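Local coordinates for putative vitamin-B12 independent methionine synthase family protein (Listeria monocytogenes, PDB 1YPX) that probably transfers a methyl group from a methyltetrahydrofolate to homocysteine to make methionine without cobalamin, as in zinc-dependent relatives of its family, at residues A[258-261]-A[262-266]; A[321-325]-A[326-330]. All coordinates share one frame; numbering follows the deposited sequence.

Contact 1. Residues A[258-261]-A[262-266]; sequences ETLF and GKLNI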
loop_
_atom_site.group_PDB
_atom_site.type_symbol
_atom_site.label_atom_id
_atom_site.label_comp_id
_atom_site.label_asym_id
_atom_site.label_seq_id
_atom_site.Cartn_x
_atom_site.Cartn_y
_atom_site.Cartn_z
ATOM N N GLU A 258 1.561 -15.129 12.042
ATOM C CA GLU A 258 2.837 -15.677 12.498
ATOM C C GLU A 258 3.965 -15.303 11.546
ATOM O O GLU A 258 4.961 -14.702 11.953
ATOM C CB GLU A 258 2.738 -17.198 12.596
ATOM C CG GLU A 258 1.492 -17.686 13.319
ATOM C CD GLU A 258 1.447 -17.268 14.783
ATOM O OE1 GLU A 258 1.428 -16.044 15.053
ATOM O OE2 GLU A 258 1.426 -18.167 15.657
ATOM N N THR A 259 3.792 -15.660 10.276
ATOM C CA THR A 259 4.786 -15.384 9.241
ATOM C C THR A 259 4.779 -13.913 8.814
ATOM O O THR A 259 5.775 -13.402 8.302
ATOM C CB THR A 259 4.541 -16.267 7.991
ATOM O OG1 THR A 259 3.565 -15.645 7.145
ATOM C CG2 THR A 259 4.023 -17.647 8.405
ATOM N N LEU A 260 3.647 -13.246 9.030
ATOM C CA LEU A 260 3.493 -11.843 8.676
ATOM C C LEU A 260 4.226 -10.894 9.619
ATOM O O LEU A 260 4.957 -10.009 9.180
ATOM C CB LEU A 260 2.010 -11.459 8.631
ATOM C CG LEU A 260 1.382 -11.282 7.241
ATOM C CD1 LEU A 260 -0.022 -10.720 7.373
ATOM C CD2 LEU A 260 2.234 -10.338 6.414
ATOM N N PHE A 261 4.039 -11.063 10.917
ATOM C CA PHE A 261 4.709 -10.171 11.848
ATOM C C PHE A 261 5.991 -10.762 12.424
ATOM O O PHE A 261 6.760 -10.064 13.083
ATOM C CB PHE A 261 3.747 -9.782 12.968
ATOM C CG PHE A 261 2.411 -9.310 12.474
ATOM C CD1 PHE A 261 2.321 -8.378 11.448
ATOM C CD2 PHE A 261 1.238 -9.803 13.037
ATOM C CE1 PHE A 261 1.080 -7.945 10.988
ATOM C CE2 PHE A 261 -0.009 -9.376 12.585
ATOM C CZ PHE A 261 -0.089 -8.446 11.560
ATOM N N GLY A 262 6.231 -12.043 12.164
ATOM C CA GLY A 262 7.433 -12.666 12.680
ATOM C C GLY A 262 8.491 -12.969 11.634
ATOM O O GLY A 262 9.686 -12.860 11.905
ATOM N N LYS A 263 8.058 -13.334 10.432
ATOM C CA LYS A 263 8.983 -13.680 9.361
ATOM C C LYS A 263 9.220 -12.601 8.299
ATOM O O LYS A 263 10.331 -12.460 7.784
ATOM C CB LYS A 263 8.504 -14.970 8.687
ATOM C CG LYS A 263 8.460 -16.180 9.614
ATOM C CD LYS A 263 8.079 -17.458 8.862
ATOM C CE LYS A 263 7.979 -18.665 9.807
ATOM N NZ LYS A 263 7.451 -19.892 9.138
ATOM N N LEU A 264 8.175 -11.850 7.972
ATOM C CA LEU A 264 8.249 -10.790 6.964
ATOM C C LEU A 264 9.209 -9.673 7.367
ATOM O O LEU A 264 9.052 -9.076 8.428
ATOM C CB LEU A 264 6.857 -10.201 6.748
ATOM C CG LEU A 264 6.402 -10.036 5.309
ATOM C CD1 LEU A 264 7.424 -9.199 4.557
ATOM C CD2 LEU A 264 6.240 -11.400 4.673
ATOM N N ASN A 265 10.181 -9.372 6.510
ATOM C CA ASN A 265 11.166 -8.326 6.803
ATOM C C ASN A 265 10.742 -6.933 6.373
ATOM O O ASN A 265 11.488 -6.211 5.704
ATOM C CB ASN A 265 12.498 -8.678 6.156
ATOM C CG ASN A 265 13.122 -9.884 6.787
ATOM O OD1 ASN A 265 13.282 -9.931 8.003
ATOM N ND2 ASN A 265 13.478 -10.868 5.977
ATOM N N ILE A 266 9.544 -6.549 6.796
ATOM C CA ILE A 266 8.982 -5.261 6.444
ATOM C C ILE A 266 9.028 -4.256 7.602
ATOM O O ILE A 266 9.020 -4.635 8.770
ATOM C CB ILE A 266 7.552 -5.491 5.887
ATOM C CG1 ILE A 266 7.501 -5.006 4.445
ATOM C CG2 ILE A 266 6.504 -4.819 6.734
ATOM C CD1 ILE A 266 6.299 -5.500 3.690
#
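Thr259 O accepts backbone hydrogen bonds from Leu264 N and Lys263 N. The bond from Leu264 N, 2.9 Å from Thr259 O, lies nearly along the C=O axis, with a C=O...N angle of 161°; the one from Lys263 N to Thr259 O is weak, at 3.1 Å. A further weak bond joins Gly262 N to Glu258 O. Around this polar centre the side chains of Lys263 and Leu264 pack back against those of Thr259 and Leu260. Lys263 leans over Thr259, its CD 3.8 Å from Thr259 CB: chi1 of -62° sets CG beside its own backbone N, and an extended chain then runs obliquely across the threonine, carrying NZ to 4.2 Å from Thr259 CG2. On the inner side Leu264 CG meets Leu260 CD2 at 4.3 Å. Leu264 also rests on Ile221 of helix 213-224, while Leu260 reaches Met236 and Ile238 of strand 233-238. Phe261 stands edge-to-face with Phe269 and forms a cation-pi contact with Lys285. Glu258 O and Thr259 O thus each take backbone amides from the residues that follow, though two of the three bonds are weak; the buried Leu260 and Leu264 pack inward, while the Lys263 methylenes pass over Thr259 at the exposed side.

Contact 2. Residues A[321-325]-A[326-330]; sequences EIVPL and SQLRL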
loop_
_atom_site.group_PDB
_atom_site.type_symbol
_atom_site.label_atom_id
_atom_site.label_comp_id
_atom_site.label_asym_id
_atom_site.label_seq_id
_atom_site.Cartn_x
_atom_site.Cartn_y
_atom_site.Cartn_z
ATOM N N GLU A 321 -0.807 -2.534 25.107
ATOM C CA GLU A 321 -0.569 -3.512 26.154
ATOM C C GLU A 321 0.280 -4.625 25.557
ATOM O O GLU A 321 1.309 -4.997 26.116
ATOM C CB GLU A 321 -1.901 -4.080 26.647
ATOM C CG GLU A 321 -1.979 -4.318 28.149
ATOM C CD GLU A 321 -2.530 -3.117 28.904
ATOM O OE1 GLU A 321 -3.679 -2.717 28.612
ATOM O OE2 GLU A 321 -1.821 -2.574 29.786
ATOM N N ILE A 322 -0.155 -5.132 24.405
ATOM C CA ILE A 322 0.530 -6.219 23.706
ATOM C C ILE A 322 1.849 -5.793 23.053
ATOM O O ILE A 322 2.831 -6.533 23.093
ATOM C CB ILE A 322 -0.400 -6.832 22.633
ATOM C CG1 ILE A 322 -1.703 -7.300 23.294
ATOM C CG2 ILE A 322 0.271 -8.010 21.953
ATOM C CD1 ILE A 322 -2.806 -7.634 22.308
ATOM N N VAL A 323 1.872 -4.599 22.461
ATOM C CA VAL A 323 3.066 -4.072 21.798
ATOM C C VAL A 323 3.212 -2.593 22.141
ATOM O O VAL A 323 2.292 -1.809 21.928
ATOM C CB VAL A 323 2.948 -4.212 20.278
ATOM C CG1 VAL A 323 2.934 -5.682 19.889
ATOM C CG2 VAL A 323 1.668 -3.546 19.805
ATOM N N PRO A 324 4.387 -2.188 22.645
ATOM C CA PRO A 324 4.636 -0.792 23.023
ATOM C C PRO A 324 4.039 0.305 22.133
ATOM O O PRO A 324 4.149 0.269 20.909
ATOM C CB PRO A 324 6.170 -0.719 23.141
ATOM C CG PRO A 324 6.679 -1.910 22.393
ATOM C CD PRO A 324 5.633 -2.972 22.658
ATOM N N LEU A 325 3.406 1.283 22.779
ATOM C CA LEU A 325 2.771 2.398 22.081
ATOM C C LEU A 325 3.811 3.133 21.239
ATOM O O LEU A 325 3.482 3.785 20.238
ATOM C CB LEU A 325 2.145 3.363 23.104
ATOM C CG LEU A 325 1.309 4.562 22.629
ATOM C CD1 LEU A 325 -0.073 4.103 22.150
ATOM C CD2 LEU A 325 1.153 5.539 23.776
ATOM N N SER A 326 5.068 3.017 21.661
ATOM C CA SER A 326 6.193 3.652 20.978
ATOM C C SER A 326 6.284 3.228 19.509
ATOM O O SER A 326 6.796 3.968 18.665
ATOM C CB SER A 326 7.511 3.299 21.688
ATOM O OG SER A 326 7.700 1.890 21.739
ATOM N N GLN A 327 5.780 2.037 19.208
ATOM C CA GLN A 327 5.836 1.537 17.850
ATOM C C GLN A 327 4.484 1.247 17.228
ATOM O O GLN A 327 4.337 0.288 16.485
ATOM C CB GLN A 327 6.726 0.291 17.786
ATOM C CG GLN A 327 6.534 -0.677 18.945
ATOM C CD GLN A 327 7.444 -1.884 18.851
ATOM O OE1 GLN A 327 7.369 -2.653 17.893
ATOM N NE2 GLN A 327 8.309 -2.053 19.842
ATOM N N LEU A 328 3.492 2.076 17.523
ATOM C CA LEU A 328 2.177 1.880 16.933
ATOM C C LEU A 328 1.779 3.162 16.206
ATOM O O LEU A 328 2.190 4.268 16.581
ATOM C CB LEU A 328 1.143 1.507 18.014
ATOM C CG LEU A 328 1.297 0.152 18.734
ATOM C CD1 LEU A 328 0.180 -0.045 19.757
ATOM C CD2 LEU A 328 1.264 -0.979 17.716
ATOM N N ARG A 329 1.005 2.999 15.140
ATOM C CA ARG A 329 0.545 4.131 14.338
ATOM C C ARG A 329 -0.950 4.023 14.099
ATOM O O ARG A 329 -1.528 2.963 14.269
ATOM C CB ARG A 329 1.282 4.184 12.994
ATOM C CG ARG A 329 2.656 4.876 13.025
ATOM C CD ARG A 329 3.610 4.205 13.967
ATOM N NE ARG A 329 4.920 4.853 14.004
ATOM C CZ ARG A 329 5.708 4.872 15.078
ATOM N NH1 ARG A 329 5.327 4.295 16.205
ATOM N NH2 ARG A 329 6.890 5.449 15.024
ATOM N N LEU A 330 -1.553 5.136 13.707
ATOM C CA LEU A 330 -2.974 5.223 13.459
ATOM C C LEU A 330 -3.229 5.617 12.007
ATOM O O LEU A 330 -2.355 6.175 11.336
ATOM C CB LEU A 330 -3.556 6.275 14.388
ATOM C CG LEU A 330 -5.057 6.541 14.303
ATOM C CD1 LEU A 330 -5.803 5.290 14.689
ATOM C CD2 LEU A 330 -5.422 7.707 15.222
#
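Leu325 O lies 4.5 Å from Arg329 NH1, oblique to the guanidinium, whose edge is taken up by the Ser326 carbonyl. Ser326 O sits almost in the guanidinium plane, 2.9 Å from Arg329 NH1 with an N-H...O angle of 165°, and Leu328 O, tilted from that plane, accepts a second bond from the same nitrogen. These two carbonyls, with Pro6 O hydrogen-bonded to Arg329 NE, fix the rotation of the group. Leu325 and Ser326 form a short 3-10 turn, held by two successive i+3 to i backbone bonds, Gln327 N to Pro324 O at 2.9 Å and Leu328 N to Leu325 O at 3.2 Å; in each the donor stands above the carbonyl plane. Gln327 crosses Pro324 obliquely; chi1 of 42° puts CG between the backbone N and carbonyl carbon, directing the side chain back to the proline. Across the inner side Val323 CG2 meets the methyls of Leu328, the two side chains crossing at about a right angle. Leu328 also touches Ala319 of helix 310-322 and Ile294 of strand 293-299, and Leu325 O accepts a hydrogen bond from Trp365 NE1. The contact thus joins the end of helix 310-322 to strand 328-332, which pairs with strand 293-299.

In the fold
Followed from the N terminus, contact 1 comes first, where helix 258-261 passes into the loop before strand 268-272. The chain then runs through strand 293-299 and helix 310-322 before contact 2 turns it into strand 328-332. Both are local helix-to-strand connections in the TIM-barrel-like catalytic domain; they stand in series, neither nested nor crossed. The centres of contact 1 and contact 2 lie about 17 Å apart. The nearest atoms of contact 1 and contact 2 are about 8 Å apart, without touching. Strands 268-272, 293-299 and 328-332 are successive neighbours in the parallel sheet, so the two connections lead into strands two places apart. Lys285, in the intervening loop, touches both Phe261 of contact 1 and Ile322 of contact 2.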